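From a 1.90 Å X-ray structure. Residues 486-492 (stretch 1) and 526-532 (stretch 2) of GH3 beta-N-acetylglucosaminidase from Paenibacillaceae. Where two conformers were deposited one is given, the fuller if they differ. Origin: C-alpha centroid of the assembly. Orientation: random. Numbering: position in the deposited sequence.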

# COMPACT_ATOMS: atom_id res chain seq x y z
N ASN A 486 4.71 12.37 -0.92
CA ASN A 486 4.69 12.60 -2.36
C ASN A 486 5.77 13.61 -2.75
O ASN A 486 5.93 14.64 -2.08
CB ASN A 486 3.33 13.11 -2.84
CG ASN A 486 2.25 12.03 -2.80
OD1 ASN A 486 2.51 10.89 -2.45
ND2 ASN A 486 1.03 12.41 -3.16
N PRO A 487 6.53 13.35 -3.82
CA PRO A 487 7.56 14.31 -4.24
C PRO A 487 7.00 15.54 -4.92
O PRO A 487 7.75 16.49 -5.16
CB PRO A 487 8.42 13.49 -5.21
CG PRO A 487 7.41 12.56 -5.87
CD PRO A 487 6.46 12.19 -4.72
N PHE A 488 5.70 15.56 -5.20
CA PHE A 488 5.07 16.66 -5.93
C PHE A 488 4.88 17.90 -5.07
O PHE A 488 4.40 18.92 -5.58
CB PHE A 488 3.74 16.15 -6.50
CG PHE A 488 3.85 14.76 -7.10
CD1 PHE A 488 4.73 14.52 -8.15
CD2 PHE A 488 3.12 13.70 -6.59
CE1 PHE A 488 4.86 13.24 -8.70
CE2 PHE A 488 3.25 12.42 -7.13
CZ PHE A 488 4.12 12.18 -8.18
N ASP A 489 5.26 17.84 -3.79
CA ASP A 489 5.28 19.02 -2.93
C ASP A 489 6.01 20.19 -3.59
O ASP A 489 5.63 21.35 -3.40
CB ASP A 489 5.96 18.70 -1.60
CG ASP A 489 5.07 17.90 -0.67
OD1 ASP A 489 3.95 17.54 -1.06
OD2 ASP A 489 5.52 17.64 0.47
N ILE A 490 7.07 19.89 -4.36
CA ILE A 490 7.87 20.96 -4.97
C ILE A 490 7.00 21.86 -5.83
O ILE A 490 7.31 23.04 -6.01
CB ILE A 490 9.03 20.36 -5.79
CG1 ILE A 490 9.98 21.45 -6.28
CG2 ILE A 490 8.52 19.55 -6.97
CD1 ILE A 490 11.20 20.92 -7.01
N ASN A 491 5.91 21.32 -6.40
CA ASN A 491 5.01 22.09 -7.26
C ASN A 491 4.31 23.21 -6.51
O ASN A 491 3.86 24.18 -7.14
CB ASN A 491 3.95 21.18 -7.89
CG ASN A 491 4.52 20.23 -8.91
OD1 ASN A 491 5.63 20.43 -9.40
ND2 ASN A 491 3.77 19.18 -9.23
N ALA A 492 4.20 23.10 -5.19
CA ALA A 492 3.57 24.10 -4.35
C ALA A 492 4.58 25.00 -3.65
O ALA A 492 4.18 25.80 -2.80
CB ALA A 492 2.67 23.43 -3.31
N THR A 526 16.49 8.95 -9.18
CA THR A 526 15.91 9.65 -10.32
C THR A 526 14.41 9.75 -10.10
O THR A 526 13.76 8.74 -9.82
CB THR A 526 16.20 8.89 -11.62
OG1 THR A 526 17.60 9.01 -11.93
CG2 THR A 526 15.39 9.46 -12.78
N LEU A 527 13.86 10.95 -10.21
CA LEU A 527 12.42 11.14 -10.02
C LEU A 527 11.63 10.18 -10.92
O LEU A 527 11.77 10.26 -12.15
CB LEU A 527 12.05 12.58 -10.33
CG LEU A 527 10.57 12.95 -10.22
CD1 LEU A 527 10.14 12.97 -8.76
CD2 LEU A 527 10.31 14.30 -10.90
N PRO A 528 10.85 9.26 -10.36
CA PRO A 528 10.23 8.21 -11.18
C PRO A 528 8.83 8.52 -11.69
O PRO A 528 8.27 7.70 -12.42
CB PRO A 528 10.19 7.03 -10.20
CG PRO A 528 9.89 7.70 -8.87
CD PRO A 528 10.65 9.02 -8.92
N ALA A 529 8.25 9.67 -11.34
CA ALA A 529 6.91 10.05 -11.77
C ALA A 529 6.90 11.53 -12.07
O ALA A 529 7.66 12.30 -11.45
CB ALA A 529 5.84 9.71 -10.70
N PRO A 530 6.05 11.99 -13.00
CA PRO A 530 6.18 13.35 -13.50
C PRO A 530 5.57 14.40 -12.58
O PRO A 530 4.59 14.15 -11.87
CB PRO A 530 5.43 13.30 -14.84
CG PRO A 530 4.38 12.24 -14.63
CD PRO A 530 5.07 11.20 -13.77
N LEU A 531 6.15 15.59 -12.63
CA LEU A 531 5.62 16.72 -11.86
C LEU A 531 4.38 17.32 -12.50
O LEU A 531 3.67 18.08 -11.83
CB LEU A 531 6.70 17.78 -11.70
CG LEU A 531 7.98 17.35 -10.98
CD1 LEU A 531 8.93 18.54 -10.83
CD2 LEU A 531 7.68 16.74 -9.62
N THR A 532 4.12 17.03 -13.77
CA THR A 532 2.89 17.43 -14.42
C THR A 532 2.27 16.22 -15.09
O THR A 532 2.97 15.32 -15.56
CB THR A 532 3.10 18.55 -15.44
OG1 THR A 532 4.05 18.13 -16.42
CG2 THR A 532 3.61 19.80 -14.74

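A single hydrogen bond joins these two stretches, and it runs from a side chain to the main chain: ND2 of Asn 491 donates to O of Leu 531 over 2.8 Å, with an N-H...O angle of 136°, short but noticeably bent. Most of the remaining contact is apolar packing. Asparagine suits this exposed position: its amide NH2 can donate to a main-chain carbonyl. Its CA-to-CB bond points toward the other chain segment, and an m rotamer at chi1 brings the amide within reach.

The 3-10 segment from Pro 487 to Ala 492 sets up this presentation. Its backbone bond from N of Asn 491 to O of Phe 488, 3.0 Å long, links the two stretch 1 residues with the most area covered by the other stretch, while Asp 489 between them points away and finds its partners elsewhere in the structure.

Leu 531 gives up more surface than any other residue here, 87 Å² of the 308 Å² buried in total. Its CD2 methyl lies 4.0 Å from CD1 of Phe 488 and also 4.0 Å from CG2 of Ile 490, so one branched side chain serves two buried neighbours. The Phe 488 ring, starting from a sideways CB, extends closer to the second stretch. Two methyls lie at its edge, near the ring plane: Leu 531 CD2 and the CB of Ala 529, the latter 3.9 Å from CZ. The CA-to-CB bond of Ala 529 points toward stretch 1, so its methyl offers an apolar contact to the ring. The ring's CE1 also comes within 3.3 Å of O of Pro 530, whose CA-to-CB bond points away, leaving its backbone to make the approach.

Toward the N-terminal ends, CB of Pro 487 packs 4.0 Å from CD1 of Leu 527; the CA-to-CB bond of Pro 487 points toward the other stretch, and Leu 527, whose CA-to-CB bond runs sideways, is long enough for its end to come nearer.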